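Local coordinates for phosphatase YwpJ (Bacillus subtilis, PDB 1NRW), which removes phosphate in vitro from phosphorylated five- and six-carbon sugars and nucleoside monophosphates, and less readily from flavin mononucleotide, with magnesium as cofactor, at residues A[161-166]-A[170-175]; A[92-97]-A[102-107]; A[66-71]-A[197-202]. All blocks are in the same frame, centred on the assembly; numbering follows the deposited sequence.

Contact 1: residues A[161-166]-A[170-175]; sequences QELFEA and IDFYNI
Leu163 fills the angle between Ile170 and Phe172. Its CB is met by Ile170 CD1 at 3.9 Å and also lies in the plane of the Phe172 ring, at the edge near CZ. With CG anti to its own carbonyl carbon (chi1 -57°) the side chain leans into the contact, and with chi2 at -179° the fork then sends its two methyls to different partners. Leu163 CD1 goes to Phe172 CE1 (3.9 Å), again at the ring edge, while Leu163 CD2 meets Ile170 CD1 at 3.7 Å, the two side chains crossing at about a right angle. The other branch of Ile170 also takes part, since its CG2 lies 3.6 Å from Leu163 O.

Phe164 adds an aromatic pair. Its ring is inclined by only 22° to that of Phe172, but the two are offset, with centroids 5.0 Å apart; the nearest approach is Phe164 CZ to Phe172 CZ, 3.5 Å. Leu163 ends a short 3-10 segment and Phe164 follows it; Gln161 O accepts from Phe164 N and also from Glu165 N.

Tyr91 of helix 87-99 meets the Phe164 ring edge-to-face. Leu163 and Phe172 both rest on Val106, so this loop packs against the cap sheet where strand 172-178 joins strand 103-108, with a classic beta bulge at Tyr173 and Asn174 opposite Phe107.

Contact 2: residues A[92-97]-A[102-107]; sequences DILSWL and YYYEVF
Leu97 and Tyr102 meet through both backbone and side chain. The hydrogen bond that links the two segments runs from Tyr102 N to Leu97 O, 3.0 Å long and nearly straight at 165°, and ties the last turn of the helix to the residue just ahead of the strand. The same carbonyl oxygen also lies in the plane of the Tyr102 ring, at its edge.

The aromatic component is Trp96 against Tyr102. The indole carbon CH2 reaches Tyr102 CE2 at 3.5 Å, and the two planes are inclined by 34°. Trp96 can swing out to this ring because its CG is anti to the backbone N (chi1 -174°). The phenol end has its polar partner outside the pair, in Lys184 O, and the indole also makes a cation-pi contact with Arg191.

A CH-pi contact comes next: Leu97 CD2 sits off-centre over the Tyr102 ring, 4.2 Å from its centroid.

The remaining contacts are aliphatic. Leu97 CD1 lies 4.1 Å from Tyr104 CB. The Leu94 side chain crosses that of Tyr104 at about a right angle (CD2 to CD1, 4.0 Å) and meets Val106 tip to tip (CD2 to CG2, 3.7 Å). The far end of Tyr104 is hydrogen-bonded through OH to Glu98.

Residues 92-97 of helix 87-99 run roughly antiparallel to 103-107, the axes of these short segments 9.5 Å apart at closest, in a helix-to-strand connection of the cap. Tyr102, Tyr104 and Val106 are directed at the helix, and Ile175 of the adjoining strand 172-178 packs under Leu94 and Leu97; Tyr103 and Glu105 start out away from it, and their side chains contact helix 118-132.

Contact 3: residues A[66-71]-A[197-202]; sequences SANGAV and DLTLVS
The turn that holds Asn68 up to Thr199 and Val201 is wound round one polar atom, Ser66 O, which accepts from Gly69 N and from Val71 N, each at 3.1 Å. The two donors arrive from opposite faces of the carbonyl plane. A return bond from Ser66 N to Val71 O, 2.8 Å, closes the turn, with Ala70 and Val71 together facing Ser66 as a classic beta bulge. Ala67, Asn68 and Gly69 all have positive phi; at Gly69 (phi 94°) a beta carbon would collide with the carbonyl oxygen of Asn68, a backbone shape that calls for glycine.

From this tight turn the Asn68 side chain extends with CG anti to the backbone N (chi1 -167°), bringing the amide to the strand. Val201 comes from the opposite direction, and its CG2 methyl lies almost equally close to both amide heteroatoms, 3.7 Å from Asn68 OD1 and 3.8 Å from Asn68 ND2. Thr199 adds its own methyl, CG2, 3.9 Å from Asn68 ND2, while its hydroxyl is turned to Ser212 O.

The contact joins the two halves of a Cof-type HAD phosphatase: residues 66-71 link strands of the Rossmann-like core sheet, whereas strand 198-201 is an outermost strand of the cap sheet. Asn68 ND2 is hydrogen-bonded to Ser211 OG, on the adjoining cap strand 207-212. With an alanine here, Ser211 OG would probably lose its amide partner and a gap would open in front of the Val201 methyl.

The phosphate site is close by. Backbone bonding joins Asn68 to Thr44, a residue assigned to that site, and the side chains of Lys217 and Asn243, which bind phosphate, lie about 4 Å from those of Asn68 and Val201 respectively.

All three contacts reach the cap sheet, but at different depths. Contact 2 is buried and contact 1 only partly so; the two are internal to the cap and share neighbouring strands, bonded where Tyr173 N meets Phe107 O and Asn174 O meets Phe107 N. Contact 3, also partly buried, instead spans core and cap beside the phosphate site. Chemistry follows place: contacts 1 and 2 rely on aromatic and aliphatic surfaces, with one backbone bond in contact 2, whereas contact 3 sets a single amide against two methyls. Tyr173 packs on Ala67 and Ala70, joining contact 1 to contact 3, while Ile93 on Leu198 joins contact 2 to it.

Contact 1: residues A[161-166]-A[170-175]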
ATOM      1  N   GLN A 161      22.236   7.494  -6.797  1.00 25.02           N
ATOM      2  CA  GLN A 161      23.068   7.403  -7.989  1.00 27.77           C
ATOM      3  C   GLN A 161      23.371   5.951  -8.351  1.00 26.18           C
ATOM      4  O   GLN A 161      23.418   5.591  -9.528  1.00 26.74           O
ATOM      5  CB  GLN A 161      24.381   8.145  -7.754  1.00 32.20           C
ATOM      6  CG  GLN A 161      25.029   8.681  -9.005  1.00 39.26           C
ATOM      7  CD  GLN A 161      24.492  10.044  -9.382  1.00 43.33           C
ATOM      8  OE1 GLN A 161      24.635  11.012  -8.628  1.00 46.02           O
ATOM      9  NE2 GLN A 161      23.873  10.133 -10.551  1.00 44.58           N
ATOM     10  N   GLU A 162      23.566   5.122  -7.330  1.00 25.26           N
ATOM     11  CA  GLU A 162      23.881   3.713  -7.520  1.00 24.70           C
ATOM     12  C   GLU A 162      22.813   2.942  -8.278  1.00 23.85           C
ATOM     13  O   GLU A 162      23.085   1.871  -8.820  1.00 24.48           O
ATOM     14  CB  GLU A 162      24.100   3.047  -6.167  1.00 25.45           C
ATOM     15  CG  GLU A 162      25.307   3.562  -5.414  1.00 29.14           C
ATOM     16  CD  GLU A 162      25.339   3.061  -3.989  1.00 30.35           C
ATOM     17  OE1 GLU A 162      25.244   1.833  -3.783  1.00 32.69           O
ATOM     18  OE2 GLU A 162      25.460   3.897  -3.073  1.00 34.03           O
ATOM     19  N   LEU A 163      21.597   3.477  -8.320  1.00 23.00           N
ATOM     20  CA  LEU A 163      20.517   2.789  -9.011  1.00 23.77           C
ATOM     21  C   LEU A 163      20.507   3.075 -10.512  1.00 26.44           C
ATOM     22  O   LEU A 163      19.687   2.522 -11.251  1.00 25.97           O
ATOM     23  CB  LEU A 163      19.173   3.186  -8.397  1.00 23.68           C
ATOM     24  CG  LEU A 163      19.026   2.928  -6.893  1.00 20.38           C
ATOM     25  CD1 LEU A 163      17.632   3.357  -6.433  1.00 22.03           C
ATOM     26  CD2 LEU A 163      19.255   1.452  -6.599  1.00 22.37           C
ATOM     27  N   PHE A 164      21.430   3.922 -10.961  1.00 27.73           N
ATOM     28  CA  PHE A 164      21.501   4.285 -12.374  1.00 31.99           C
ATOM     29  C   PHE A 164      22.868   4.045 -13.009  1.00 36.35           C
ATOM     30  O   PHE A 164      22.969   3.867 -14.222  1.00 36.48           O
ATOM     31  CB  PHE A 164      21.135   5.758 -12.543  1.00 30.03           C
ATOM     32  CG  PHE A 164      19.749   6.093 -12.080  1.00 29.23           C
ATOM     33  CD1 PHE A 164      18.672   6.024 -12.956  1.00 28.23           C
ATOM     34  CD2 PHE A 164      19.516   6.455 -10.756  1.00 27.88           C
ATOM     35  CE1 PHE A 164      17.381   6.313 -12.521  1.00 28.78           C
ATOM     36  CE2 PHE A 164      18.232   6.745 -10.311  1.00 28.00           C
ATOM     37  CZ  PHE A 164      17.161   6.675 -11.193  1.00 28.28           C
ATOM     38  N   GLU A 165      23.917   4.044 -12.195  1.00 41.70           N
ATOM     39  CA  GLU A 165      25.267   3.859 -12.714  1.00 47.67           C
ATOM     40  C   GLU A 165      25.685   2.397 -12.848  1.00 49.74           C
ATOM     41  O   GLU A 165      26.876   2.087 -12.833  1.00 51.56           O
ATOM     42  CB  GLU A 165      26.271   4.601 -11.826  1.00 49.41           C
ATOM     43  CG  GLU A 165      26.348   4.081 -10.403  1.00 53.13           C
ATOM     44  CD  GLU A 165      27.224   4.948  -9.517  1.00 55.18           C
ATOM     45  OE1 GLU A 165      27.475   4.555  -8.357  1.00 56.54           O
ATOM     46  OE2 GLU A 165      27.650   6.029  -9.978  1.00 57.14           O
ATOM     47  N   ALA A 166      24.715   1.503 -12.998  1.00 51.80           N
ATOM     48  CA  ALA A 166      25.013   0.080 -13.130  1.00 53.54           C
ATOM     49  C   ALA A 166      24.354  -0.533 -14.362  1.00 54.53           C
ATOM     50  O   ALA A 166      23.232  -0.177 -14.714  1.00 54.18           O
ATOM     51  CB  ALA A 166      24.562  -0.656 -11.878  1.00 53.45           C
ATOM     52  N   ILE A 170      16.778  -2.622 -13.722  1.00 45.45           N
ATOM     53  CA  ILE A 170      16.154  -2.168 -12.484  1.00 41.58           C
ATOM     54  C   ILE A 170      14.954  -1.280 -12.798  1.00 38.22           C
ATOM     55  O   ILE A 170      15.096  -0.195 -13.361  1.00 38.39           O
ATOM     56  CB  ILE A 170      17.148  -1.382 -11.598  1.00 42.07           C
ATOM     57  CG1 ILE A 170      16.432  -0.863 -10.346  1.00 42.90           C
ATOM     58  CG2 ILE A 170      17.757  -0.240 -12.386  1.00 43.33           C
ATOM     59  CD1 ILE A 170      17.325  -0.089  -9.391  1.00 43.72           C
ATOM     60  N   ASP A 171      13.768  -1.757 -12.440  1.00 33.54           N
ATOM     61  CA  ASP A 171      12.544  -1.012 -12.686  1.00 29.99           C
ATOM     62  C   ASP A 171      12.109  -0.283 -11.424  1.00 25.82           C
ATOM     63  O   ASP A 171      12.228  -0.811 -10.320  1.00 23.75           O
ATOM     64  CB  ASP A 171      11.432  -1.956 -13.147  1.00 32.18           C
ATOM     65  CG  ASP A 171      11.749  -2.623 -14.474  1.00 36.37           C
ATOM     66  OD1 ASP A 171      11.972  -1.902 -15.469  1.00 37.52           O
ATOM     67  OD2 ASP A 171      11.773  -3.869 -14.520  1.00 40.37           O
ATOM     68  N   PHE A 172      11.612   0.934 -11.602  1.00 22.25           N
ATOM     69  CA  PHE A 172      11.148   1.761 -10.494  1.00 19.65           C
ATOM     70  C   PHE A 172       9.624   1.722 -10.481  1.00 18.30           C
ATOM     71  O   PHE A 172       8.981   2.154 -11.433  1.00 18.56           O
ATOM     72  CB  PHE A 172      11.643   3.196 -10.687  1.00 20.11           C
ATOM     73  CG  PHE A 172      13.145   3.317 -10.689  1.00 22.41           C
ATOM     74  CD1 PHE A 172      13.861   3.236  -9.501  1.00 22.51           C
ATOM     75  CD2 PHE A 172      13.844   3.474 -11.883  1.00 23.63           C
ATOM     76  CE1 PHE A 172      15.259   3.309  -9.497  1.00 25.58           C
ATOM     77  CE2 PHE A 172      15.238   3.548 -11.894  1.00 23.76           C
ATOM     78  CZ  PHE A 172      15.949   3.465 -10.697  1.00 23.90           C
ATOM     79  N   TYR A 173       9.051   1.204  -9.396  1.00 15.78           N
ATOM     80  CA  TYR A 173       7.599   1.090  -9.295  1.00 15.27           C
ATOM     81  C   TYR A 173       6.927   2.132  -8.416  1.00 15.11           C
ATOM     82  O   TYR A 173       5.898   2.691  -8.784  1.00 15.50           O
ATOM     83  CB  TYR A 173       7.212  -0.293  -8.768  1.00 15.98           C
ATOM     84  CG  TYR A 173       7.720  -1.448  -9.594  1.00 20.59           C
ATOM     85  CD1 TYR A 173       7.555  -1.470 -10.981  1.00 22.21           C
ATOM     86  CD2 TYR A 173       8.353  -2.531  -8.989  1.00 23.22           C
ATOM     87  CE1 TYR A 173       8.011  -2.546 -11.742  1.00 25.79           C
ATOM     88  CE2 TYR A 173       8.810  -3.611  -9.737  1.00 26.74           C
ATOM     89  CZ  TYR A 173       8.637  -3.612 -11.113  1.00 26.23           C
ATOM     90  OH  TYR A 173       9.087  -4.682 -11.850  1.00 31.27           O
ATOM     91  N   ASN A 174       7.501   2.383  -7.243  1.00 14.60           N
ATOM     92  CA  ASN A 174       6.906   3.328  -6.308  1.00 14.52           C
ATOM     93  C   ASN A 174       8.035   3.927  -5.486  1.00 13.59           C
ATOM     94  O   ASN A 174       8.998   3.236  -5.149  1.00 14.86           O
ATOM     95  CB  ASN A 174       5.907   2.567  -5.411  1.00 15.46           C
ATOM     96  CG  ASN A 174       5.014   3.483  -4.581  1.00 16.14           C
ATOM     97  OD1 ASN A 174       4.662   4.585  -4.996  1.00 17.11           O
ATOM     98  ND2 ASN A 174       4.612   2.998  -3.403  1.00 16.29           N
ATOM     99  N   ILE A 175       7.926   5.218  -5.199  1.00 13.49           N
ATOM    100  CA  ILE A 175       8.927   5.914  -4.404  1.00 12.95           C
ATOM    101  C   ILE A 175       8.237   6.565  -3.219  1.00 14.57           C
ATOM    102  O   ILE A 175       7.327   7.384  -3.387  1.00 14.78           O
ATOM    103  CB  ILE A 175       9.648   7.008  -5.223  1.00 14.52           C
ATOM    104  CG1 ILE A 175      10.381   6.370  -6.406  1.00 14.97           C
ATOM    105  CG2 ILE A 175      10.644   7.757  -4.333  1.00 16.19           C
ATOM    106  CD1 ILE A 175      10.982   7.382  -7.386  1.00 16.59           C
TER

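Contact 2: residues A[92-97]-A[102-107]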
ATOM      1  N   ASP A  92      15.142  12.206 -11.480  1.00 26.08           N
ATOM      2  CA  ASP A  92      14.783  13.549 -11.059  1.00 27.51           C
ATOM      3  C   ASP A  92      14.212  13.553  -9.641  1.00 26.25           C
ATOM      4  O   ASP A  92      14.630  14.338  -8.791  1.00 24.86           O
ATOM      5  CB  ASP A  92      13.751  14.120 -12.034  1.00 33.45           C
ATOM      6  CG  ASP A  92      13.763  15.629 -12.078  1.00 39.47           C
ATOM      7  OD1 ASP A  92      13.555  16.262 -11.020  1.00 42.72           O
ATOM      8  OD2 ASP A  92      13.983  16.181 -13.180  1.00 43.92           O
ATOM      9  N   ILE A  93      13.251  12.669  -9.398  1.00 23.67           N
ATOM     10  CA  ILE A  93      12.610  12.568  -8.092  1.00 21.81           C
ATOM     11  C   ILE A  93      13.585  12.189  -6.984  1.00 21.06           C
ATOM     12  O   ILE A  93      13.621  12.828  -5.932  1.00 20.50           O
ATOM     13  CB  ILE A  93      11.472  11.520  -8.122  1.00 21.96           C
ATOM     14  CG1 ILE A  93      10.387  11.968  -9.102  1.00 22.55           C
ATOM     15  CG2 ILE A  93      10.892  11.336  -6.727  1.00 21.28           C
ATOM     16  CD1 ILE A  93       9.329  10.920  -9.376  1.00 23.77           C
ATOM     17  N   LEU A  94      14.371  11.145  -7.217  1.00 21.33           N
ATOM     18  CA  LEU A  94      15.320  10.684  -6.214  1.00 21.04           C
ATOM     19  C   LEU A  94      16.419  11.700  -5.933  1.00 22.59           C
ATOM     20  O   LEU A  94      16.826  11.876  -4.783  1.00 22.12           O
ATOM     21  CB  LEU A  94      15.915   9.341  -6.640  1.00 19.63           C
ATOM     22  CG  LEU A  94      14.843   8.249  -6.771  1.00 20.83           C
ATOM     23  CD1 LEU A  94      15.445   6.973  -7.331  1.00 21.30           C
ATOM     24  CD2 LEU A  94      14.218   7.988  -5.403  1.00 19.80           C
ATOM     25  N   SER A  95      16.897  12.375  -6.973  1.00 23.62           N
ATOM     26  CA  SER A  95      17.940  13.376  -6.779  1.00 25.87           C
ATOM     27  C   SER A  95      17.399  14.480  -5.877  1.00 25.31           C
ATOM     28  O   SER A  95      18.095  14.955  -4.978  1.00 26.31           O
ATOM     29  CB  SER A  95      18.376  13.968  -8.124  1.00 26.68           C
ATOM     30  OG  SER A  95      17.303  14.638  -8.758  1.00 32.53           O
ATOM     31  N   TRP A  96      16.151  14.878  -6.111  1.00 24.27           N
ATOM     32  CA  TRP A  96      15.527  15.926  -5.308  1.00 24.07           C
ATOM     33  C   TRP A  96      15.304  15.476  -3.861  1.00 24.17           C
ATOM     34  O   TRP A  96      15.657  16.193  -2.921  1.00 24.30           O
ATOM     35  CB  TRP A  96      14.188  16.349  -5.924  1.00 24.59           C
ATOM     36  CG  TRP A  96      13.567  17.525  -5.217  1.00 25.34           C
ATOM     37  CD1 TRP A  96      13.960  18.830  -5.299  1.00 26.86           C
ATOM     38  CD2 TRP A  96      12.489  17.489  -4.271  1.00 25.98           C
ATOM     39  NE1 TRP A  96      13.195  19.610  -4.461  1.00 26.78           N
ATOM     40  CE2 TRP A  96      12.285  18.813  -3.818  1.00 25.83           C
ATOM     41  CE3 TRP A  96      11.675  16.468  -3.761  1.00 25.07           C
ATOM     42  CZ2 TRP A  96      11.303  19.141  -2.877  1.00 25.98           C
ATOM     43  CZ3 TRP A  96      10.695  16.797  -2.822  1.00 25.28           C
ATOM     44  CH2 TRP A  96      10.521  18.123  -2.393  1.00 24.22           C
ATOM     45  N   LEU A  97      14.719  14.294  -3.679  1.00 21.82           N
ATOM     46  CA  LEU A  97      14.461  13.786  -2.334  1.00 20.98           C
ATOM     47  C   LEU A  97      15.740  13.669  -1.513  1.00 22.49           C
ATOM     48  O   LEU A  97      15.777  14.049  -0.344  1.00 22.67           O
ATOM     49  CB  LEU A  97      13.777  12.415  -2.395  1.00 20.85           C
ATOM     50  CG  LEU A  97      12.340  12.403  -2.921  1.00 20.42           C
ATOM     51  CD1 LEU A  97      11.854  10.967  -3.081  1.00 19.43           C
ATOM     52  CD2 LEU A  97      11.446  13.173  -1.961  1.00 21.39           C
ATOM     53  N   TYR A 102      15.133  14.188   2.548  1.00 22.01           N
ATOM     54  CA  TYR A 102      13.934  13.411   2.839  1.00 20.16           C
ATOM     55  C   TYR A 102      14.404  11.974   3.000  1.00 19.79           C
ATOM     56  O   TYR A 102      15.377  11.576   2.360  1.00 19.18           O
ATOM     57  CB  TYR A 102      12.963  13.437   1.657  1.00 17.64           C
ATOM     58  CG  TYR A 102      12.216  14.728   1.461  1.00 18.94           C
ATOM     59  CD1 TYR A 102      10.970  14.935   2.062  1.00 18.41           C
ATOM     60  CD2 TYR A 102      12.745  15.741   0.666  1.00 18.29           C
ATOM     61  CE1 TYR A 102      10.269  16.125   1.869  1.00 16.39           C
ATOM     62  CE2 TYR A 102      12.060  16.930   0.469  1.00 18.80           C
ATOM     63  CZ  TYR A 102      10.825  17.117   1.070  1.00 20.08           C
ATOM     64  OH  TYR A 102      10.158  18.299   0.870  1.00 20.64           O
ATOM     65  N   TYR A 103      13.747  11.201   3.862  1.00 18.32           N
ATOM     66  CA  TYR A 103      14.089   9.788   3.970  1.00 17.64           C
ATOM     67  C   TYR A 103      13.331   9.240   2.765  1.00 18.71           C
ATOM     68  O   TYR A 103      12.283   9.781   2.403  1.00 18.70           O
ATOM     69  CB  TYR A 103      13.490   9.126   5.218  1.00 17.78           C
ATOM     70  CG  TYR A 103      14.061   9.531   6.554  1.00 18.21           C
ATOM     71  CD1 TYR A 103      15.197  10.333   6.648  1.00 19.66           C
ATOM     72  CD2 TYR A 103      13.446   9.114   7.737  1.00 18.31           C
ATOM     73  CE1 TYR A 103      15.702  10.715   7.892  1.00 21.11           C
ATOM     74  CE2 TYR A 103      13.943   9.487   8.980  1.00 19.42           C
ATOM     75  CZ  TYR A 103      15.067  10.291   9.051  1.00 20.33           C
ATOM     76  OH  TYR A 103      15.537  10.690  10.283  1.00 19.89           O
ATOM     77  N   TYR A 104      13.832   8.186   2.136  1.00 17.78           N
ATOM     78  CA  TYR A 104      13.105   7.634   1.002  1.00 15.95           C
ATOM     79  C   TYR A 104      13.340   6.147   0.809  1.00 15.94           C
ATOM     80  O   TYR A 104      14.348   5.595   1.254  1.00 16.05           O
ATOM     81  CB  TYR A 104      13.430   8.423  -0.281  1.00 17.30           C
ATOM     82  CG  TYR A 104      14.839   8.266  -0.812  1.00 18.12           C
ATOM     83  CD1 TYR A 104      15.179   7.188  -1.633  1.00 19.65           C
ATOM     84  CD2 TYR A 104      15.831   9.195  -0.498  1.00 19.49           C
ATOM     85  CE1 TYR A 104      16.471   7.039  -2.129  1.00 18.44           C
ATOM     86  CE2 TYR A 104      17.129   9.056  -0.987  1.00 18.35           C
ATOM     87  CZ  TYR A 104      17.440   7.976  -1.801  1.00 20.67           C
ATOM     88  OH  TYR A 104      18.718   7.826  -2.285  1.00 20.15           O
ATOM     89  N   GLU A 105      12.377   5.493   0.170  1.00 15.51           N
ATOM     90  CA  GLU A 105      12.458   4.066  -0.095  1.00 15.24           C
ATOM     91  C   GLU A 105      12.057   3.884  -1.550  1.00 14.56           C
ATOM     92  O   GLU A 105      11.071   4.469  -2.002  1.00 16.12           O
ATOM     93  CB  GLU A 105      11.501   3.297   0.821  1.00 15.73           C
ATOM     94  CG  GLU A 105      11.797   3.490   2.308  1.00 18.18           C
ATOM     95  CD  GLU A 105      10.853   2.711   3.206  1.00 20.67           C
ATOM     96  OE1 GLU A 105      10.047   1.908   2.684  1.00 20.94           O
ATOM     97  OE2 GLU A 105      10.923   2.897   4.440  1.00 23.59           O
ATOM     98  N   VAL A 106      12.829   3.085  -2.279  1.00 13.90           N
ATOM     99  CA  VAL A 106      12.557   2.847  -3.693  1.00 13.97           C
ATOM    100  C   VAL A 106      12.113   1.407  -3.915  1.00 13.61           C
ATOM    101  O   VAL A 106      12.900   0.467  -3.784  1.00 13.12           O
ATOM    102  CB  VAL A 106      13.813   3.131  -4.555  1.00 13.71           C
ATOM    103  CG1 VAL A 106      13.455   3.070  -6.038  1.00 16.28           C
ATOM    104  CG2 VAL A 106      14.388   4.507  -4.207  1.00 16.87           C
ATOM    105  N   PHE A 107      10.841   1.241  -4.247  1.00 14.63           N
ATOM    106  CA  PHE A 107      10.281  -0.080  -4.489  1.00 14.07           C
ATOM    107  C   PHE A 107      10.571  -0.504  -5.922  1.00 16.31           C
ATOM    108  O   PHE A 107      10.141   0.151  -6.867  1.00 16.33           O
ATOM    109  CB  PHE A 107       8.774  -0.052  -4.231  1.00 14.17           C
ATOM    110  CG  PHE A 107       8.418   0.173  -2.784  1.00 13.73           C
ATOM    111  CD1 PHE A 107       8.174  -0.909  -1.939  1.00 16.18           C
ATOM    112  CD2 PHE A 107       8.381   1.459  -2.257  1.00 13.86           C
ATOM    113  CE1 PHE A 107       7.901  -0.710  -0.582  1.00 15.58           C
ATOM    114  CE2 PHE A 107       8.107   1.670  -0.896  1.00 14.66           C
ATOM    115  CZ  PHE A 107       7.868   0.582  -0.063  1.00 14.73           C
TER

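Contact 3: residues A[66-71]-A[197-202]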
ATOM      1  N   SER A  66       0.514  -4.432  -5.612  1.00 12.59           N
ATOM      2  CA  SER A  66       1.553  -3.837  -4.781  1.00 13.62           C
ATOM      3  C   SER A  66       2.154  -2.586  -5.402  1.00 13.76           C
ATOM      4  O   SER A  66       1.818  -2.218  -6.523  1.00 12.59           O
ATOM      5  CB  SER A  66       2.652  -4.873  -4.500  1.00 13.76           C
ATOM      6  OG  SER A  66       3.223  -5.376  -5.694  1.00 14.66           O
ATOM      7  N   ALA A  67       3.035  -1.928  -4.659  1.00 13.26           N
ATOM      8  CA  ALA A  67       3.683  -0.718  -5.142  1.00 14.04           C
ATOM      9  C   ALA A  67       2.674   0.328  -5.618  1.00 13.93           C
ATOM     10  O   ALA A  67       2.860   0.976  -6.652  1.00 13.90           O
ATOM     11  CB  ALA A  67       4.663  -1.063  -6.255  1.00 14.68           C
ATOM     12  N   ASN A  68       1.601   0.482  -4.849  1.00 13.37           N
ATOM     13  CA  ASN A  68       0.568   1.467  -5.136  1.00 14.46           C
ATOM     14  C   ASN A  68      -0.143   1.254  -6.471  1.00 14.43           C
ATOM     15  O   ASN A  68      -0.561   2.216  -7.115  1.00 17.24           O
ATOM     16  CB  ASN A  68       1.172   2.879  -5.093  1.00 14.95           C
ATOM     17  CG  ASN A  68       0.115   3.965  -5.064  1.00 18.32           C
ATOM     18  OD1 ASN A  68      -0.842   3.888  -4.292  1.00 18.72           O
ATOM     19  ND2 ASN A  68       0.287   4.993  -5.891  1.00 18.79           N
ATOM     20  N   GLY A  69      -0.282   0.001  -6.884  1.00 14.05           N
ATOM     21  CA  GLY A  69      -0.972  -0.273  -8.132  1.00 15.28           C
ATOM     22  C   GLY A  69      -0.052  -0.385  -9.331  1.00 15.36           C
ATOM     23  O   GLY A  69      -0.515  -0.506 -10.467  1.00 16.25           O
ATOM     24  N   ALA A  70       1.252  -0.340  -9.089  1.00 13.96           N
ATOM     25  CA  ALA A  70       2.219  -0.463 -10.175  1.00 13.93           C
ATOM     26  C   ALA A  70       2.462  -1.928 -10.519  1.00 16.03           C
ATOM     27  O   ALA A  70       2.895  -2.250 -11.627  1.00 18.15           O
ATOM     28  CB  ALA A  70       3.545   0.196  -9.779  1.00 13.17           C
ATOM     29  N   VAL A  71       2.180  -2.816  -9.568  1.00 15.04           N
ATOM     30  CA  VAL A  71       2.412  -4.243  -9.771  1.00 15.32           C
ATOM     31  C   VAL A  71       1.223  -5.129  -9.400  1.00 15.22           C
ATOM     32  O   VAL A  71       0.545  -4.896  -8.396  1.00 13.88           O
ATOM     33  CB  VAL A  71       3.650  -4.703  -8.953  1.00 15.68           C
ATOM     34  CG1 VAL A  71       3.929  -6.176  -9.194  1.00 14.21           C
ATOM     35  CG2 VAL A  71       4.859  -3.859  -9.327  1.00 16.02           C
ATOM     36  N   ASP A 197       2.346  13.120 -15.269  1.00 26.42           N
ATOM     37  CA  ASP A 197       2.972  11.845 -15.596  1.00 23.83           C
ATOM     38  C   ASP A 197       3.137  10.982 -14.345  1.00 22.48           C
ATOM     39  O   ASP A 197       3.690   9.887 -14.409  1.00 22.96           O
ATOM     40  CB  ASP A 197       4.342  12.077 -16.244  1.00 25.51           C
ATOM     41  CG  ASP A 197       5.302  12.830 -15.336  1.00 26.11           C
ATOM     42  OD1 ASP A 197       4.895  13.858 -14.758  1.00 26.75           O
ATOM     43  OD2 ASP A 197       6.467  12.398 -15.204  1.00 26.89           O
ATOM     44  N   LEU A 198       2.640  11.472 -13.215  1.00 19.74           N
ATOM     45  CA  LEU A 198       2.769  10.746 -11.954  1.00 20.09           C
ATOM     46  C   LEU A 198       1.480  10.657 -11.151  1.00 19.82           C
ATOM     47  O   LEU A 198       0.527  11.401 -11.389  1.00 19.44           O
ATOM     48  CB  LEU A 198       3.822  11.427 -11.077  1.00 18.20           C
ATOM     49  CG  LEU A 198       5.250  11.542 -11.611  1.00 19.61           C
ATOM     50  CD1 LEU A 198       6.074  12.431 -10.677  1.00 20.23           C
ATOM     51  CD2 LEU A 198       5.865  10.155 -11.735  1.00 20.49           C
ATOM     52  N   THR A 199       1.468   9.727 -10.200  1.00 18.79           N
ATOM     53  CA  THR A 199       0.348   9.547  -9.284  1.00 16.99           C
ATOM     54  C   THR A 199       0.933   9.911  -7.913  1.00 17.34           C
ATOM     55  O   THR A 199       1.964   9.364  -7.509  1.00 16.48           O
ATOM     56  CB  THR A 199      -0.156   8.082  -9.248  1.00 15.66           C
ATOM     57  OG1 THR A 199      -0.826   7.769 -10.477  1.00 17.15           O
ATOM     58  CG2 THR A 199      -1.129   7.881  -8.093  1.00 17.12           C
ATOM     59  N   LEU A 200       0.300  10.854  -7.223  1.00 14.86           N
ATOM     60  CA  LEU A 200       0.763  11.285  -5.905  1.00 15.94           C
ATOM     61  C   LEU A 200      -0.255  10.932  -4.827  1.00 15.24           C
ATOM     62  O   LEU A 200      -1.417  11.337  -4.903  1.00 14.94           O
ATOM     63  CB  LEU A 200       1.004  12.800  -5.892  1.00 16.15           C
ATOM     64  CG  LEU A 200       1.222  13.445  -4.509  1.00 17.45           C
ATOM     65  CD1 LEU A 200       2.516  12.930  -3.891  1.00 16.72           C
ATOM     66  CD2 LEU A 200       1.272  14.962  -4.649  1.00 18.82           C
ATOM     67  N   VAL A 201       0.186  10.171  -3.829  1.00 14.80           N
ATOM     68  CA  VAL A 201      -0.677   9.776  -2.719  1.00 15.15           C
ATOM     69  C   VAL A 201       0.119   9.772  -1.415  1.00 15.76           C
ATOM     70  O   VAL A 201       1.284  10.170  -1.384  1.00 15.23           O
ATOM     71  CB  VAL A 201      -1.280   8.357  -2.924  1.00 15.93           C
ATOM     72  CG1 VAL A 201      -2.120   8.323  -4.189  1.00 16.18           C
ATOM     73  CG2 VAL A 201      -0.169   7.312  -2.977  1.00 15.04           C
ATOM     74  N   SER A 202      -0.531   9.335  -0.340  1.00 17.04           N
ATOM     75  CA  SER A 202       0.105   9.234   0.969  1.00 16.72           C
ATOM     76  C   SER A 202      -0.488   8.020   1.672  1.00 16.67           C
ATOM     77  O   SER A 202      -1.675   7.717   1.496  1.00 18.69           O
ATOM     78  CB  SER A 202      -0.154  10.495   1.801  1.00 18.32           C
ATOM     79  OG  SER A 202       0.299  10.326   3.138  1.00 17.53           O
TER